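Chromosomal replication initiator protein DnaA (Helicobacter pylori, PDB 2WP0) probably binds the replication origin in its ATP-bound form to start chromosome replication once per cell cycle, with this fragment supplying regulator-binding domain I and flexible domain II. Local coordinates at residues K9-L14 with E68-N73; T56-K61 with V85-A90. One frame throughout, in Å; residues are numbered along the deposited sequence.

Contact 1: K9-L14 with E68-N73; sequences KEILAL and EILSQN
L14 and N73 approach each other from opposite directions across the gap between helix 6-16 and the end of helix 52-71. The forked end of the leucine meets the amide nitrogen: L14 CD1 lies 3.1 Å and L14 CD2 3.4 Å from N73 ND2, and L14 CD1 also comes within 3.6 Å of N73 CB. The methyls lie against the amide without bonding to it, and the exact spacing is uncertain at this resolution. The amide has its polar partner nearby. Helix 52-71 has just ended, and the backbone N of N73 bonds to L70 O, while its side chain folds back to make a weak hydrogen bond from N73 ND2 to I69 O (3.3 Å, 155° at the hydrogen). An asparagine suits this place because its short amide can turn back onto a carbonyl of the last helical turn.

Next to this pair the contact is purely aliphatic. I69 points at the helix opposite; with CG1 beside the backbone N (chi1 -65°), CG2 is left anti to that N and reaches L14 CD1 at 4.0 Å. L70 leaves its helix at a slant to the partner, yet CD2 extends far enough to meet I11 CG2 at 4.3 Å. I11, I69 and L70 are buried and bring no polar group that would need a partner, whereas L14 lies nearer the surface, beside the amide.

Within domain I, I11 and L70 also rest on strand 44-49, through F47 and A45 respectively. Helix 6-16 and the C-terminal end of helix 52-71 thus pack side by side over that strand, with V75 and V83 of the following loop against L70.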
loop_
_atom_site.group_PDB
_atom_site.type_symbol
_atom_site.label_atom_id
_atom_site.label_comp_id
_atom_site.label_asym_id
_atom_site.label_seq_id
_atom_site.Cartn_x
_atom_site.Cartn_y
_atom_site.Cartn_z
ATOM N N LYS D 9 32.458 37.310 -3.597
ATOM C CA LYS D 9 31.902 37.896 -4.793
ATOM C C LYS D 9 32.284 37.113 -6.045
ATOM O O LYS D 9 31.437 36.864 -6.905
ATOM C CB LYS D 9 32.389 39.337 -4.921
ATOM C CG LYS D 9 31.299 40.306 -5.294
ATOM C CD LYS D 9 30.348 40.476 -4.133
ATOM C CE LYS D 9 28.985 40.925 -4.602
ATOM N NZ LYS D 9 28.101 41.154 -3.427
ATOM N N GLU D 10 33.551 36.725 -6.169
ATOM C CA GLU D 10 33.972 36.283 -7.488
ATOM C C GLU D 10 33.924 34.783 -7.769
ATOM O O GLU D 10 33.697 34.374 -8.906
ATOM C CB GLU D 10 35.301 36.908 -7.878
ATOM C CG GLU D 10 35.321 38.436 -7.730
ATOM C CD GLU D 10 34.014 39.117 -8.168
ATOM O OE1 GLU D 10 34.077 40.068 -8.972
ATOM O OE2 GLU D 10 32.929 38.727 -7.693
ATOM N N ILE D 11 34.149 33.971 -6.743
ATOM C CA ILE D 11 33.770 32.568 -6.797
ATOM C C ILE D 11 32.366 32.430 -7.416
ATOM O O ILE D 11 32.163 31.612 -8.323
ATOM C CB ILE D 11 33.810 31.926 -5.383
ATOM C CG1 ILE D 11 35.145 32.217 -4.698
ATOM C CG2 ILE D 11 33.571 30.428 -5.449
ATOM C CD1 ILE D 11 35.409 31.376 -3.494
ATOM N N LEU D 12 31.418 33.248 -6.948
ATOM C CA LEU D 12 30.045 33.212 -7.451
ATOM C C LEU D 12 29.905 33.506 -8.943
ATOM O O LEU D 12 29.013 32.978 -9.599
ATOM C CB LEU D 12 29.162 34.178 -6.681
ATOM C CG LEU D 12 28.826 33.766 -5.259
ATOM C CD1 LEU D 12 29.858 34.315 -4.295
ATOM C CD2 LEU D 12 27.471 34.307 -4.898
ATOM N N ALA D 13 30.773 34.354 -9.478
ATOM C CA ALA D 13 30.702 34.688 -10.888
ATOM C C ALA D 13 31.166 33.524 -11.761
ATOM O O ALA D 13 30.674 33.339 -12.884
ATOM C CB ALA D 13 31.510 35.931 -11.178
ATOM N N LEU D 14 32.121 32.748 -11.256
ATOM C CA LEU D 14 32.612 31.585 -11.992
ATOM C C LEU D 14 31.516 30.571 -12.073
ATOM O O LEU D 14 31.436 29.765 -13.009
ATOM C CB LEU D 14 33.789 30.948 -11.267
ATOM C CG LEU D 14 35.185 31.248 -11.801
ATOM C CD1 LEU D 14 36.204 30.421 -11.041
ATOM C CD2 LEU D 14 35.280 30.991 -13.318
ATOM N N GLU D 68 35.322 20.930 -8.855
ATOM C CA GLU D 68 35.714 21.116 -10.246
ATOM C C GLU D 68 36.093 22.562 -10.532
ATOM O O GLU D 68 37.263 22.923 -10.523
ATOM C CB GLU D 68 34.555 20.696 -11.148
ATOM C CG GLU D 68 34.834 20.797 -12.625
ATOM C CD GLU D 68 34.018 19.795 -13.416
ATOM O OE1 GLU D 68 32.787 19.966 -13.553
ATOM O OE2 GLU D 68 34.611 18.807 -13.892
ATOM N N ILE D 69 35.079 23.377 -10.790
ATOM C CA ILE D 69 35.220 24.826 -10.956
ATOM C C ILE D 69 36.413 25.452 -10.216
ATOM O O ILE D 69 37.157 26.242 -10.800
ATOM C CB ILE D 69 33.935 25.544 -10.507
ATOM C CG1 ILE D 69 32.766 25.162 -11.422
ATOM C CG2 ILE D 69 34.162 27.053 -10.447
ATOM C CD1 ILE D 69 31.499 25.892 -11.107
ATOM N N LEU D 70 36.582 25.104 -8.939
ATOM C CA LEU D 70 37.671 25.637 -8.122
ATOM C C LEU D 70 39.060 25.165 -8.568
ATOM O O LEU D 70 39.966 25.989 -8.761
ATOM C CB LEU D 70 37.463 25.293 -6.650
ATOM C CG LEU D 70 36.483 26.153 -5.860
ATOM C CD1 LEU D 70 36.549 25.826 -4.368
ATOM C CD2 LEU D 70 36.781 27.621 -6.103
ATOM N N SER D 71 39.226 23.848 -8.724
ATOM C CA SER D 71 40.498 23.261 -9.158
ATOM C C SER D 71 40.955 23.807 -10.506
ATOM O O SER D 71 42.152 23.979 -10.749
ATOM C CB SER D 71 40.381 21.742 -9.264
ATOM O OG SER D 71 39.987 21.166 -8.038
ATOM N N GLN D 72 39.989 24.065 -11.381
ATOM C CA GLN D 72 40.256 24.508 -12.740
ATOM C C GLN D 72 40.530 26.015 -12.826
ATOM O O GLN D 72 40.752 26.544 -13.922
ATOM C CB GLN D 72 39.075 24.142 -13.643
ATOM C CG GLN D 72 39.239 24.591 -15.076
ATOM C CD GLN D 72 37.962 25.147 -15.645
ATOM O OE1 GLN D 72 36.866 24.834 -15.161
ATOM N NE2 GLN D 72 38.087 25.980 -16.677
ATOM N N ASN D 73 40.527 26.703 -11.682
ATOM C CA ASN D 73 40.800 28.145 -11.657
ATOM C C ASN D 73 41.780 28.610 -10.568
ATOM O O ASN D 73 41.950 27.948 -9.545
ATOM C CB ASN D 73 39.490 28.930 -11.568
ATOM C CG ASN D 73 38.839 29.140 -12.925
ATOM O OD1 ASN D 73 39.390 29.817 -13.792
ATOM N ND2 ASN D 73 37.659 28.564 -13.111
#

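Contact 2: T56-K61 with V85-A90; sequences TTITAK and VRIEVA
I87 of strand 84-89 projects onto I58 and T59 of helix 52-71, within a beta-alpha-beta crossover: strand 44-49 leads into the helix, and the chain returns as strand 84-89, parallel to the first. This unit completes the alpha-alpha-beta-beta-alpha-beta order of DnaA domain I, a fold related to the KH domain.

The apolar part joins two isoleucines whose CB atoms point toward each other's segments. Their delta methyls meet, I58 CD1 to I87 CD1, at 4.3 Å, and both residues also touch L33, with Y29 of helix 23-30 against I58. Beta-branching suits I87 to its strand, while I58 suits its place because its long apolar arm reaches across from the helix to the sheet.

Backbone bonds tie strand 84-89 to its parallel neighbour 44-49: R86 bonds to A45 and F47, and E88 to F47 and A49. The side chains of R86 and E88 both point away from the helix, so I87, between them, is turned inward by the ordinary alternation of a strand.

The contacts with other molecules involve residues of the helical segment. T56, whose CB points away from the strand, packs with A60 and K61 against a chain of a different protein, and K61 NZ makes a salt bridge to an acidic side chain of a second such chain; this is consistent with the role of domain I in binding regulators.

At the edge of the apolar patch T59 mixes the two characters, its side chain and that of I87 sliding past each other in opposite directions. The threonine hydroxyl sits beside its own backbone N (chi1 -81°) and hydrogen-bonds to C55 O one turn back, while the same oxygen, T59 OG1, lies 3.2 Å from I87 CG2.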
loop_
_atom_site.group_PDB
_atom_site.type_symbol
_atom_site.label_atom_id
_atom_site.label_comp_id
_atom_site.label_asym_id
_atom_site.label_seq_id
_atom_site.Cartn_x
_atom_site.Cartn_y
_atom_site.Cartn_z
ATOM N N THR D 56 23.235 20.893 2.947
ATOM C CA THR D 56 23.177 19.500 2.514
ATOM C C THR D 56 22.845 19.342 1.035
ATOM O O THR D 56 23.481 18.546 0.339
ATOM C CB THR D 56 22.174 18.697 3.362
ATOM O OG1 THR D 56 22.691 18.565 4.684
ATOM C CG2 THR D 56 21.949 17.306 2.781
ATOM N N THR D 57 21.851 20.089 0.555
ATOM C CA THR D 57 21.416 19.963 -0.842
ATOM C C THR D 57 22.482 20.455 -1.794
ATOM O O THR D 57 22.841 19.786 -2.765
ATOM C CB THR D 57 20.121 20.725 -1.106
ATOM O OG1 THR D 57 19.112 20.244 -0.203
ATOM C CG2 THR D 57 19.673 20.527 -2.564
ATOM N N ILE D 58 22.991 21.638 -1.492
ATOM C CA ILE D 58 24.079 22.162 -2.264
ATOM C C ILE D 58 25.174 21.092 -2.296
ATOM O O ILE D 58 25.545 20.626 -3.379
ATOM C CB ILE D 58 24.594 23.491 -1.688
ATOM C CG1 ILE D 58 23.553 24.584 -1.849
ATOM C CG2 ILE D 58 25.840 23.942 -2.399
ATOM C CD1 ILE D 58 24.083 25.916 -1.436
ATOM N N THR D 59 25.669 20.688 -1.121
ATOM C CA THR D 59 26.776 19.723 -1.052
ATOM C C THR D 59 26.492 18.468 -1.901
ATOM O O THR D 59 27.347 18.001 -2.651
ATOM C CB THR D 59 27.111 19.289 0.389
ATOM O OG1 THR D 59 27.937 20.261 1.032
ATOM C CG2 THR D 59 27.865 17.990 0.361
ATOM N N ALA D 60 25.275 17.944 -1.792
ATOM C CA ALA D 60 24.885 16.763 -2.557
ATOM C C ALA D 60 24.807 17.022 -4.070
ATOM O O ALA D 60 25.259 16.202 -4.862
ATOM C CB ALA D 60 23.565 16.167 -2.020
ATOM N N LYS D 61 24.241 18.141 -4.500
ATOM C CA LYS D 61 24.066 18.289 -5.939
ATOM C C LYS D 61 25.109 19.124 -6.681
ATOM O O LYS D 61 25.160 19.081 -7.907
ATOM C CB LYS D 61 22.633 18.696 -6.317
ATOM C CG LYS D 61 22.083 19.915 -5.626
ATOM C CD LYS D 61 20.750 20.304 -6.264
ATOM C CE LYS D 61 19.937 19.070 -6.617
ATOM N NZ LYS D 61 19.311 19.228 -7.959
ATOM N N VAL D 85 36.062 21.199 -1.463
ATOM C CA VAL D 85 35.099 22.172 -0.963
ATOM C C VAL D 85 34.356 21.618 0.245
ATOM O O VAL D 85 33.967 20.441 0.270
ATOM C CB VAL D 85 34.092 22.617 -2.037
ATOM C CG1 VAL D 85 34.809 23.263 -3.209
ATOM C CG2 VAL D 85 33.270 21.440 -2.503
ATOM N N ARG D 86 34.188 22.467 1.253
ATOM C CA ARG D 86 33.434 22.111 2.438
ATOM C C ARG D 86 32.499 23.255 2.754
ATOM O O ARG D 86 32.944 24.345 3.087
ATOM C CB ARG D 86 34.368 21.875 3.621
ATOM C CG ARG D 86 33.644 21.469 4.909
ATOM C CD ARG D 86 33.681 19.942 5.093
ATOM N NE ARG D 86 35.035 19.408 5.023
ATOM C CZ ARG D 86 35.346 18.110 4.975
ATOM N NH1 ARG D 86 34.386 17.190 5.002
ATOM N NH2 ARG D 86 36.627 17.723 4.894
ATOM N N ILE D 87 31.201 23.014 2.628
ATOM C CA ILE D 87 30.220 24.014 3.036
ATOM C C ILE D 87 29.544 23.655 4.370
ATOM O O ILE D 87 29.360 22.474 4.684
ATOM C CB ILE D 87 29.191 24.289 1.938
ATOM C CG1 ILE D 87 27.807 24.404 2.556
ATOM C CG2 ILE D 87 29.223 23.207 0.881
ATOM C CD1 ILE D 87 26.871 25.186 1.718
ATOM N N GLU D 88 29.203 24.676 5.154
ATOM C CA GLU D 88 28.682 24.474 6.498
ATOM C C GLU D 88 27.526 25.406 6.792
ATOM O O GLU D 88 27.204 26.261 5.985
ATOM C CB GLU D 88 29.773 24.753 7.516
ATOM C CG GLU D 88 30.821 23.674 7.656
ATOM C CD GLU D 88 32.032 24.163 8.441
ATOM O OE1 GLU D 88 32.636 25.176 8.026
ATOM O OE2 GLU D 88 32.381 23.549 9.475
ATOM N N VAL D 89 26.911 25.243 7.963
ATOM C CA VAL D 89 25.909 26.201 8.454
ATOM C C VAL D 89 26.600 27.282 9.303
ATOM O O VAL D 89 27.722 27.079 9.776
ATOM C CB VAL D 89 24.762 25.502 9.252
ATOM C CG1 VAL D 89 23.579 26.444 9.446
ATOM C CG2 VAL D 89 24.303 24.249 8.540
ATOM N N ALA D 90 25.920 28.406 9.524
ATOM C CA ALA D 90 26.580 29.632 9.987
ATOM C C ALA D 90 26.992 29.772 11.477
ATOM O O ALA D 90 28.178 29.886 11.777
ATOM C CB ALA D 90 25.797 30.846 9.509
#

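How the contacts relate
Both contacts use helix 52-71, contact 1 at its C-terminal end and contact 2 nearer its start, on opposite sides of the chain's centre with their own centres about 16 Å apart. Each is mostly buried, but contact 2 includes the exposed T59, and its helix also meets chains of a different protein, whereas no other chain of the assembly touches the segments of contact 1. Contact 1 pairs helix with helix and adds an amide at a helix end; contact 2 pairs helix with strand, its polar group being a hydroxyl bonded within the helix. They meet directly where L70 packs against V85.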